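Probable M18 family aminopeptidase 1 (Thermotoga maritima, PDB 2GLF) is probably a zinc-dependent metalloaminopeptidase of the M18 family, removing amino acids from the N termini of peptides. Local coordinates at residues V89-R97 with Y246-A257; S321-N332 with S412-L422. All blocks are in the same frame, centred on the assembly; numbering follows the deposited sequence.

Contact 1. Residues V89-R97 with Y246-A257. With MN (manganese (II) ion), chain E; MN (manganese (II) ion), chain F.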
loop_
_atom_site.group_PDB
_atom_site.type_symbol
_atom_site.label_atom_id
_atom_site.label_comp_id
_atom_site.label_asym_id
_atom_site.label_seq_id
_atom_site.Cartn_x
_atom_site.Cartn_y
_atom_site.Cartn_z
ATOM N N VAL A 89 43.406 32.268 3.433
ATOM C CA VAL A 89 42.911 30.917 3.267
ATOM C C VAL A 89 42.096 30.773 4.556
ATOM O O VAL A 89 42.591 31.078 5.647
ATOM C CB VAL A 89 44.071 29.900 3.195
ATOM C CG1 VAL A 89 44.997 30.098 4.366
ATOM C CG2 VAL A 89 43.532 28.487 3.176
ATOM N N VAL A 90 40.836 30.365 4.436
ATOM C CA VAL A 90 39.983 30.235 5.614
ATOM C C VAL A 90 39.435 28.837 5.810
ATOM O O VAL A 90 39.185 28.116 4.841
ATOM C CB VAL A 90 38.795 31.206 5.543
ATOM C CG1 VAL A 90 39.303 32.622 5.460
ATOM C CG2 VAL A 90 37.925 30.882 4.336
ATOM N N ALA A 91 39.246 28.465 7.072
ATOM C CA ALA A 91 38.713 27.154 7.419
ATOM C C ALA A 91 37.904 27.220 8.712
ATOM O O ALA A 91 37.827 28.268 9.356
ATOM C CB ALA A 91 39.847 26.157 7.565
ATOM N N HIS A 92 37.282 26.105 9.081
ATOM C CA HIS A 92 36.501 26.049 10.309
ATOM C C HIS A 92 37.089 24.996 11.242
ATOM O O HIS A 92 37.622 23.980 10.798
ATOM C CB HIS A 92 35.016 25.773 10.007
ATOM C CG HIS A 92 34.720 24.393 9.499
ATOM N ND1 HIS A 92 34.405 23.343 10.339
ATOM C CD2 HIS A 92 34.605 23.912 8.237
ATOM C CE1 HIS A 92 34.103 22.278 9.615
ATOM N NE2 HIS A 92 34.216 22.597 8.337
ATOM N N ILE A 93 37.016 25.257 12.540
ATOM C CA ILE A 93 37.578 24.338 13.504
ATOM C C ILE A 93 36.540 23.626 14.359
ATOM O O ILE A 93 36.891 22.940 15.318
ATOM C CB ILE A 93 38.612 25.051 14.407
ATOM C CG1 ILE A 93 38.002 26.302 15.032
ATOM C CG2 ILE A 93 39.836 25.426 13.592
ATOM C CD1 ILE A 93 38.953 27.039 15.941
ATOM N N ASP A 94 35.266 23.776 14.019
ATOM C CA ASP A 94 34.229 23.071 14.763
ATOM C C ASP A 94 33.956 21.772 13.995
ATOM O O ASP A 94 34.116 21.728 12.773
ATOM C CB ASP A 94 32.950 23.904 14.854
ATOM C CG ASP A 94 32.340 24.189 13.500
ATOM O OD1 ASP A 94 31.112 24.005 13.354
ATOM O OD2 ASP A 94 33.089 24.600 12.582
ATOM N N SER A 95 33.564 20.716 14.703
ATOM C CA SER A 95 33.284 19.431 14.065
ATOM C C SER A 95 32.062 18.757 14.662
ATOM O O SER A 95 31.748 18.960 15.834
ATOM C CB SER A 95 34.472 18.485 14.224
ATOM O OG SER A 95 35.562 18.894 13.429
ATOM N N PRO A 96 31.344 17.951 13.861
ATOM C CA PRO A 96 30.169 17.289 14.430
ATOM C C PRO A 96 30.555 16.627 15.758
ATOM O O PRO A 96 31.649 16.067 15.901
ATOM C CB PRO A 96 29.786 16.298 13.336
ATOM C CG PRO A 96 30.075 17.092 12.087
ATOM C CD PRO A 96 31.432 17.709 12.406
ATOM N N ARG A 97 29.658 16.713 16.733
ATOM C CA ARG A 97 29.910 16.156 18.055
ATOM C C ARG A 97 28.589 15.974 18.788
ATOM O O ARG A 97 27.518 15.937 18.176
ATOM C CB ARG A 97 30.778 17.132 18.845
ATOM C CG ARG A 97 30.192 18.550 18.873
ATOM C CD ARG A 97 31.119 19.530 19.564
ATOM N NE ARG A 97 31.191 20.826 18.882
ATOM C CZ ARG A 97 30.322 21.820 19.042
ATOM N NH1 ARG A 97 29.291 21.689 19.869
ATOM N NH2 ARG A 97 30.486 22.954 18.370
ATOM N N TYR A 246 39.541 11.612 14.050
ATOM C CA TYR A 246 38.290 12.316 14.231
ATOM C C TYR A 246 38.467 13.804 14.010
ATOM O O TYR A 246 39.478 14.388 14.404
ATOM C CB TYR A 246 37.754 12.109 15.644
ATOM C CG TYR A 246 36.745 13.154 16.056
ATOM C CD1 TYR A 246 35.435 13.101 15.598
ATOM C CD2 TYR A 246 37.116 14.220 16.869
ATOM C CE1 TYR A 246 34.519 14.078 15.935
ATOM C CE2 TYR A 246 36.210 15.206 17.210
ATOM C CZ TYR A 246 34.908 15.129 16.741
ATOM O OH TYR A 246 33.987 16.096 17.095
ATOM N N GLY A 247 37.467 14.410 13.382
ATOM C CA GLY A 247 37.482 15.839 13.161
ATOM C C GLY A 247 38.396 16.307 12.065
ATOM O O GLY A 247 38.711 17.497 11.991
ATOM N N GLN A 248 38.838 15.392 11.214
ATOM C CA GLN A 248 39.699 15.806 10.123
ATOM C C GLN A 248 38.915 16.769 9.253
ATOM O O GLN A 248 39.499 17.537 8.486
ATOM C CB GLN A 248 40.169 14.609 9.304
ATOM C CG GLN A 248 41.428 13.990 9.865
ATOM C CD GLN A 248 41.969 12.885 8.999
ATOM O OE1 GLN A 248 41.359 11.822 8.874
ATOM N NE2 GLN A 248 43.123 13.130 8.385
ATOM N N ASP A 249 37.588 16.738 9.385
ATOM C CA ASP A 249 36.761 17.640 8.605
ATOM C C ASP A 249 37.142 19.059 8.981
ATOM O O ASP A 249 36.650 19.631 9.956
ATOM C CB ASP A 249 35.272 17.439 8.858
ATOM C CG ASP A 249 34.402 18.264 7.898
ATOM O OD1 ASP A 249 34.780 19.410 7.565
ATOM O OD2 ASP A 249 33.325 17.780 7.489
ATOM N N ASP A 250 38.068 19.573 8.182
ATOM C CA ASP A 250 38.620 20.910 8.249
ATOM C C ASP A 250 39.720 21.266 9.217
ATOM O O ASP A 250 40.327 22.326 9.076
ATOM C CB ASP A 250 37.516 21.937 8.340
ATOM C CG ASP A 250 37.684 23.003 7.303
ATOM O OD1 ASP A 250 38.025 22.634 6.158
ATOM O OD2 ASP A 250 37.491 24.191 7.619
ATOM N N ARG A 251 39.995 20.425 10.206
ATOM C CA ARG A 251 41.114 20.761 11.076
ATOM C C ARG A 251 42.323 20.368 10.235
ATOM O O ARG A 251 43.448 20.787 10.499
ATOM C CB ARG A 251 41.077 19.983 12.400
ATOM C CG ARG A 251 39.831 20.277 13.219
ATOM C CD ARG A 251 40.057 20.171 14.713
ATOM N NE ARG A 251 38.889 20.680 15.425
ATOM C CZ ARG A 251 37.875 19.933 15.842
ATOM N NH1 ARG A 251 37.881 18.628 15.630
ATOM N NH2 ARG A 251 36.842 20.494 16.451
ATOM N N ILE A 252 42.063 19.575 9.194
ATOM C CA ILE A 252 43.114 19.144 8.291
ATOM C C ILE A 252 43.446 20.328 7.400
ATOM O O ILE A 252 44.571 20.473 6.937
ATOM C CB ILE A 252 42.673 17.960 7.406
ATOM C CG1 ILE A 252 43.902 17.348 6.723
ATOM C CG2 ILE A 252 41.683 18.432 6.350
ATOM C CD1 ILE A 252 43.631 16.026 6.036
ATOM N N CYS A 253 42.456 21.174 7.154
ATOM C CA CYS A 253 42.680 22.354 6.342
ATOM C C CYS A 253 43.187 23.472 7.225
ATOM O O CYS A 253 43.903 24.359 6.769
ATOM C CB CYS A 253 41.396 22.776 5.652
ATOM S SG CYS A 253 41.123 21.834 4.180
ATOM N N ALA A 254 42.812 23.417 8.497
ATOM C CA ALA A 254 43.244 24.417 9.457
ATOM C C ALA A 254 44.735 24.250 9.705
ATOM O O ALA A 254 45.480 25.225 9.762
ATOM C CB ALA A 254 42.482 24.256 10.755
ATOM N N TYR A 255 45.173 23.004 9.835
ATOM C CA TYR A 255 46.580 22.736 10.091
ATOM C C TYR A 255 47.464 23.041 8.895
ATOM O O TYR A 255 48.511 23.667 9.044
ATOM C CB TYR A 255 46.792 21.282 10.504
ATOM C CG TYR A 255 48.200 21.012 10.967
ATOM C CD1 TYR A 255 48.667 21.535 12.171
ATOM C CD2 TYR A 255 49.077 20.255 10.189
ATOM C CE1 TYR A 255 49.977 21.315 12.599
ATOM C CE2 TYR A 255 50.394 20.029 10.604
ATOM C CZ TYR A 255 50.836 20.562 11.810
ATOM O OH TYR A 255 52.133 20.348 12.224
ATOM N N THR A 256 47.050 22.590 7.714
ATOM C CA THR A 256 47.829 22.829 6.503
ATOM C C THR A 256 47.969 24.320 6.213
ATOM O O THR A 256 49.017 24.765 5.756
ATOM C CB THR A 256 47.208 22.133 5.266
ATOM O OG1 THR A 256 45.797 22.383 5.223
ATOM C CG2 THR A 256 47.473 20.637 5.312
ATOM N N ALA A 257 46.917 25.088 6.479
ATOM C CA ALA A 257 46.958 26.528 6.251
ATOM C C ALA A 257 47.837 27.199 7.305
ATOM O O ALA A 257 48.580 28.128 7.004
ATOM C CB ALA A 257 45.556 27.107 6.291
HETATM MN MN MN E . 33.769 21.151 6.420
HETATM MN MN MN F . 31.396 19.206 7.748
HETATM O O HOH W 1 36.884 21.300 12.298
HETATM O O HOH W 2 33.800 19.522 4.712
#
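The carbonyl oxygen of I93 is gripped twice by R251, whose NH2 lies 2.7 Å and NE 3.0 Å from I93 O; both bonds are bent and weak, near the guanidinium plane. Here the loop leaving strand 87-92 meets the start of helix 248-263 at the two-manganese site of the M18 fold. S95 OG lies over one guanidinium face, and is held by a water that also reaches D94 O and D249 O. With an alanine at R251, I93 O would probably lose both its donors from the helix, and the loop at I93-S95 would be freer to shift. H92 CG stands between its backbone N and carbonyl carbon (chi1 70°), putting NE2 2.4 Å from one manganese. On the side of the ring away from the metal, D94 O and OD2 share the N-H of H92 ND1 in two weak bonds, while D94 OD1 is held by Y119. One ring face rests on D250 CB, 3.5 Å from the centroid, a CH-pi contact. The carboxylate of D249 bridges the metals: OD1 takes the manganese shared with H92 and D326, and OD2 lies 2.4 Å from the other, completed by E279 and H425. Small A254 and A257 let the helix come close to the strand. At the far end, Y246 OH donates to P96 O across 2.6 Å, tilted 31° from the carbonyl plane.

Contact 2. Residues S321-N332 with S412-L422. With MN (manganese (II) ion), chain E.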
loop_
_atom_site.group_PDB
_atom_site.type_symbol
_atom_site.label_atom_id
_atom_site.label_comp_id
_atom_site.label_asym_id
_atom_site.label_seq_id
_atom_site.Cartn_x
_atom_site.Cartn_y
_atom_site.Cartn_z
ATOM N N SER A 321 42.483 37.631 -2.500
ATOM C CA SER A 321 42.033 36.361 -3.016
ATOM C C SER A 321 41.764 35.487 -1.804
ATOM O O SER A 321 42.588 35.413 -0.889
ATOM C CB SER A 321 43.125 35.748 -3.884
ATOM O OG SER A 321 43.586 36.698 -4.828
ATOM N N VAL A 322 40.601 34.848 -1.779
ATOM C CA VAL A 322 40.252 33.983 -0.661
ATOM C C VAL A 322 40.178 32.529 -1.101
ATOM O O VAL A 322 39.540 32.193 -2.095
ATOM C CB VAL A 322 38.892 34.389 -0.024
ATOM C CG1 VAL A 322 38.520 33.419 1.083
ATOM C CG2 VAL A 322 38.972 35.799 0.533
ATOM N N ILE A 323 40.874 31.677 -0.364
ATOM C CA ILE A 323 40.870 30.251 -0.630
ATOM C C ILE A 323 40.044 29.652 0.498
ATOM O O ILE A 323 40.415 29.751 1.671
ATOM C CB ILE A 323 42.279 29.634 -0.557
ATOM C CG1 ILE A 323 43.217 30.332 -1.542
ATOM C CG2 ILE A 323 42.196 28.126 -0.833
ATOM C CD1 ILE A 323 42.859 30.118 -2.969
ATOM N N SER A 324 38.908 29.065 0.140
ATOM C CA SER A 324 38.026 28.425 1.105
ATOM C C SER A 324 38.601 27.032 1.375
ATOM O O SER A 324 38.432 26.118 0.570
ATOM C CB SER A 324 36.621 28.312 0.514
ATOM O OG SER A 324 35.733 27.690 1.421
ATOM N N GLY A 325 39.289 26.878 2.501
ATOM C CA GLY A 325 39.886 25.593 2.820
ATOM C C GLY A 325 38.981 24.600 3.529
ATOM O O GLY A 325 38.838 24.647 4.751
ATOM N N ASP A 326 38.369 23.700 2.762
ATOM C CA ASP A 326 37.491 22.679 3.321
ATOM C C ASP A 326 37.658 21.388 2.515
ATOM O O ASP A 326 38.113 21.413 1.375
ATOM C CB ASP A 326 36.036 23.151 3.303
ATOM C CG ASP A 326 35.190 22.478 4.375
ATOM O OD1 ASP A 326 34.057 22.935 4.617
ATOM O OD2 ASP A 326 35.653 21.492 4.979
ATOM N N VAL A 327 37.289 20.265 3.117
ATOM C CA VAL A 327 37.432 18.952 2.492
ATOM C C VAL A 327 36.304 18.560 1.550
ATOM O O VAL A 327 35.176 19.025 1.683
ATOM C CB VAL A 327 37.514 17.856 3.565
ATOM C CG1 VAL A 327 38.678 18.122 4.514
ATOM C CG2 VAL A 327 36.204 17.811 4.337
ATOM N N CYS A 328 36.622 17.692 0.598
ATOM C CA CYS A 328 35.626 17.196 -0.341
ATOM C C CYS A 328 35.551 15.690 -0.114
ATOM O O CYS A 328 36.261 15.152 0.739
ATOM C CB CYS A 328 36.025 17.501 -1.787
ATOM S SG CYS A 328 37.645 16.855 -2.249
ATOM N N ALA A 329 34.697 15.011 -0.874
ATOM C CA ALA A 329 34.523 13.574 -0.718
ATOM C C ALA A 329 35.265 12.799 -1.787
ATOM O O ALA A 329 35.090 13.050 -2.971
ATOM C CB ALA A 329 33.044 13.235 -0.760
ATOM N N ALA A 330 36.105 11.864 -1.366
ATOM C CA ALA A 330 36.857 11.035 -2.300
ATOM C C ALA A 330 35.942 9.872 -2.683
ATOM O O ALA A 330 34.937 9.640 -2.009
ATOM C CB ALA A 330 38.116 10.521 -1.635
ATOM N N VAL A 331 36.255 9.140 -3.751
ATOM C CA VAL A 331 35.371 8.037 -4.112
ATOM C C VAL A 331 35.588 6.885 -3.150
ATOM O O VAL A 331 36.721 6.484 -2.881
ATOM C CB VAL A 331 35.585 7.523 -5.565
ATOM C CG1 VAL A 331 35.414 8.661 -6.559
ATOM C CG2 VAL A 331 36.939 6.905 -5.698
ATOM N N ASN A 332 34.481 6.385 -2.613
ATOM C CA ASN A 332 34.474 5.267 -1.681
ATOM C C ASN A 332 34.019 4.102 -2.562
ATOM O O ASN A 332 32.825 3.891 -2.761
ATOM C CB ASN A 332 33.462 5.564 -0.578
ATOM C CG ASN A 332 33.653 4.710 0.639
ATOM O OD1 ASN A 332 33.473 5.178 1.757
ATOM N ND2 ASN A 332 34.004 3.451 0.438
ATOM N N SER A 412 35.007 39.899 -2.390
ATOM C CA SER A 412 36.228 39.288 -2.916
ATOM C C SER A 412 35.982 37.932 -3.563
ATOM O O SER A 412 35.001 37.261 -3.255
ATOM C CB SER A 412 37.276 39.154 -1.808
ATOM O OG SER A 412 36.738 38.514 -0.670
ATOM N N ASP A 413 36.880 37.541 -4.464
ATOM C CA ASP A 413 36.783 36.265 -5.168
ATOM C C ASP A 413 37.228 35.101 -4.290
ATOM O O ASP A 413 38.245 35.180 -3.599
ATOM C CB ASP A 413 37.618 36.315 -6.446
ATOM C CG ASP A 413 36.948 37.128 -7.540
ATOM O OD1 ASP A 413 36.162 36.554 -8.321
ATOM O OD2 ASP A 413 37.193 38.348 -7.609
ATOM N N VAL A 414 36.453 34.020 -4.326
ATOM C CA VAL A 414 36.728 32.836 -3.523
ATOM C C VAL A 414 36.727 31.555 -4.348
ATOM O O VAL A 414 36.180 31.514 -5.451
ATOM C CB VAL A 414 35.681 32.694 -2.420
ATOM C CG1 VAL A 414 36.162 31.707 -1.364
ATOM C CG2 VAL A 414 35.388 34.060 -1.826
ATOM N N ILE A 415 37.335 30.510 -3.789
ATOM C CA ILE A 415 37.435 29.200 -4.437
ATOM C C ILE A 415 37.649 28.120 -3.378
ATOM O O ILE A 415 38.570 28.210 -2.572
ATOM C CB ILE A 415 38.631 29.147 -5.432
ATOM C CG1 ILE A 415 38.704 27.781 -6.115
ATOM C CG2 ILE A 415 39.933 29.417 -4.697
ATOM C CD1 ILE A 415 37.525 27.479 -6.994
ATOM N N ASP A 416 36.791 27.105 -3.379
ATOM C CA ASP A 416 36.912 26.010 -2.419
ATOM C C ASP A 416 38.101 25.136 -2.807
ATOM O O ASP A 416 38.285 24.811 -3.980
ATOM C CB ASP A 416 35.637 25.167 -2.404
ATOM C CG ASP A 416 34.405 25.981 -2.062
ATOM O OD1 ASP A 416 33.733 26.485 -2.991
ATOM O OD2 ASP A 416 34.118 26.123 -0.857
HETATM N N MSE A 417 38.902 24.750 -1.821
HETATM C CA MSE A 417 40.074 23.929 -2.089
HETATM C C MSE A 417 40.492 23.167 -0.837
HETATM O O MSE A 417 40.470 23.702 0.272
HETATM C CB MSE A 417 41.210 24.824 -2.568
HETATM C CG MSE A 417 42.312 24.101 -3.294
HETATM SE SE MSE A 417 43.420 25.360 -4.246
HETATM C CE MSE A 417 42.321 25.566 -5.821
ATOM N N GLY A 418 40.867 21.908 -1.023
ATOM C CA GLY A 418 41.273 21.084 0.098
ATOM C C GLY A 418 41.393 19.622 -0.290
ATOM O O GLY A 418 41.169 19.271 -1.446
ATOM N N PRO A 419 41.751 18.742 0.656
ATOM C CA PRO A 419 41.891 17.312 0.365
ATOM C C PRO A 419 40.555 16.542 0.358
ATOM O O PRO A 419 39.529 17.043 0.838
ATOM C CB PRO A 419 42.843 16.843 1.463
ATOM C CG PRO A 419 42.406 17.659 2.628
ATOM C CD PRO A 419 42.206 19.046 2.025
ATOM N N ALA A 420 40.582 15.328 -0.193
ATOM C CA ALA A 420 39.399 14.477 -0.268
ATOM C C ALA A 420 39.385 13.495 0.898
ATOM O O ALA A 420 40.422 12.929 1.244
ATOM C CB ALA A 420 39.388 13.715 -1.588
ATOM N N LEU A 421 38.215 13.290 1.502
ATOM C CA LEU A 421 38.104 12.372 2.636
ATOM C C LEU A 421 37.128 11.224 2.411
ATOM O O LEU A 421 36.194 11.317 1.618
ATOM C CB LEU A 421 37.656 13.104 3.910
ATOM C CG LEU A 421 38.435 14.262 4.513
ATOM C CD1 LEU A 421 37.773 14.642 5.814
ATOM C CD2 LEU A 421 39.875 13.875 4.748
ATOM N N LEU A 422 37.359 10.147 3.150
ATOM C CA LEU A 422 36.515 8.970 3.110
ATOM C C LEU A 422 35.832 8.911 4.473
ATOM O O LEU A 422 36.483 9.061 5.496
ATOM C CB LEU A 422 37.373 7.731 2.878
ATOM C CG LEU A 422 37.252 7.066 1.501
ATOM C CD1 LEU A 422 37.146 8.111 0.411
ATOM C CD2 LEU A 422 38.443 6.156 1.276
HETATM MN MN MN E . 33.769 21.151 6.420
HETATM O O HOH W 2 33.800 19.522 4.712
#
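Two adjacent parallel strands of the mixed sheet, 321-329 and 414-421, form this contact, and the first carries the metal ligand D326. At one end V322 N bonds to D413 O; S324 bonds through both its backbone polar atoms, N to I415 O and O to M417 N at 2.8 Å. Regular pairing is interrupted around D326, where D326 N reaches M417 O at 3.3 Å, and resumes with C328 N to P419 O and A330 N to L421 O. At this break D326 binds manganese through both carboxylate oxygens, OD2 at 2.4 Å, and the same OD2 accepts a hydrogen bond from V327 N, on its anti side and 30° out of the carboxylate plane, which helps fix the group. Glycine suits position 418 because a CB there would run into D326 O. S324 OG, anti to its own N (chi1 180°), meets D416 OD2 from above the carboxylate plane at 3.2 Å; T402 OG1 is a further partner of that oxygen. Branched side chains fill the faces: V322 and V414 run alongside each other on one face, I323 and I415 on the other, with I323 CD1 3.5 Å from I415 CG2. Beyond the break, both methyls of V327 touch L421 CD1. Helix 404-408 covers S324, V414 and D416, helix 370-382 covers I415 and M417 (a selenomethionine), and strands 87-92 and 351-354 flank the pair.

After two helices and the strands at one edge of the mixed sheet, the chain lays down strand 87-92, then makes a 148-residue excursion that builds the six-stranded antiparallel sheet before helix 248-263 returns to close contact 1. Strand 270-275 and two helices follow, and strand 321-329 enters the mixed sheet. A second excursion, 79 residues long, adds strands 351-354 and 387-389 before 412-422 closes contact 2. The two loops stand in series, neither nested nor crossed. They meet because strands 87-92 and 321-329 are neighbours: V90 N and O probably bond to I323 O and G325 N. Contact 1 thus binds a helix to the sheet, contact 2 extends that sheet, and both supply ligands to one manganese.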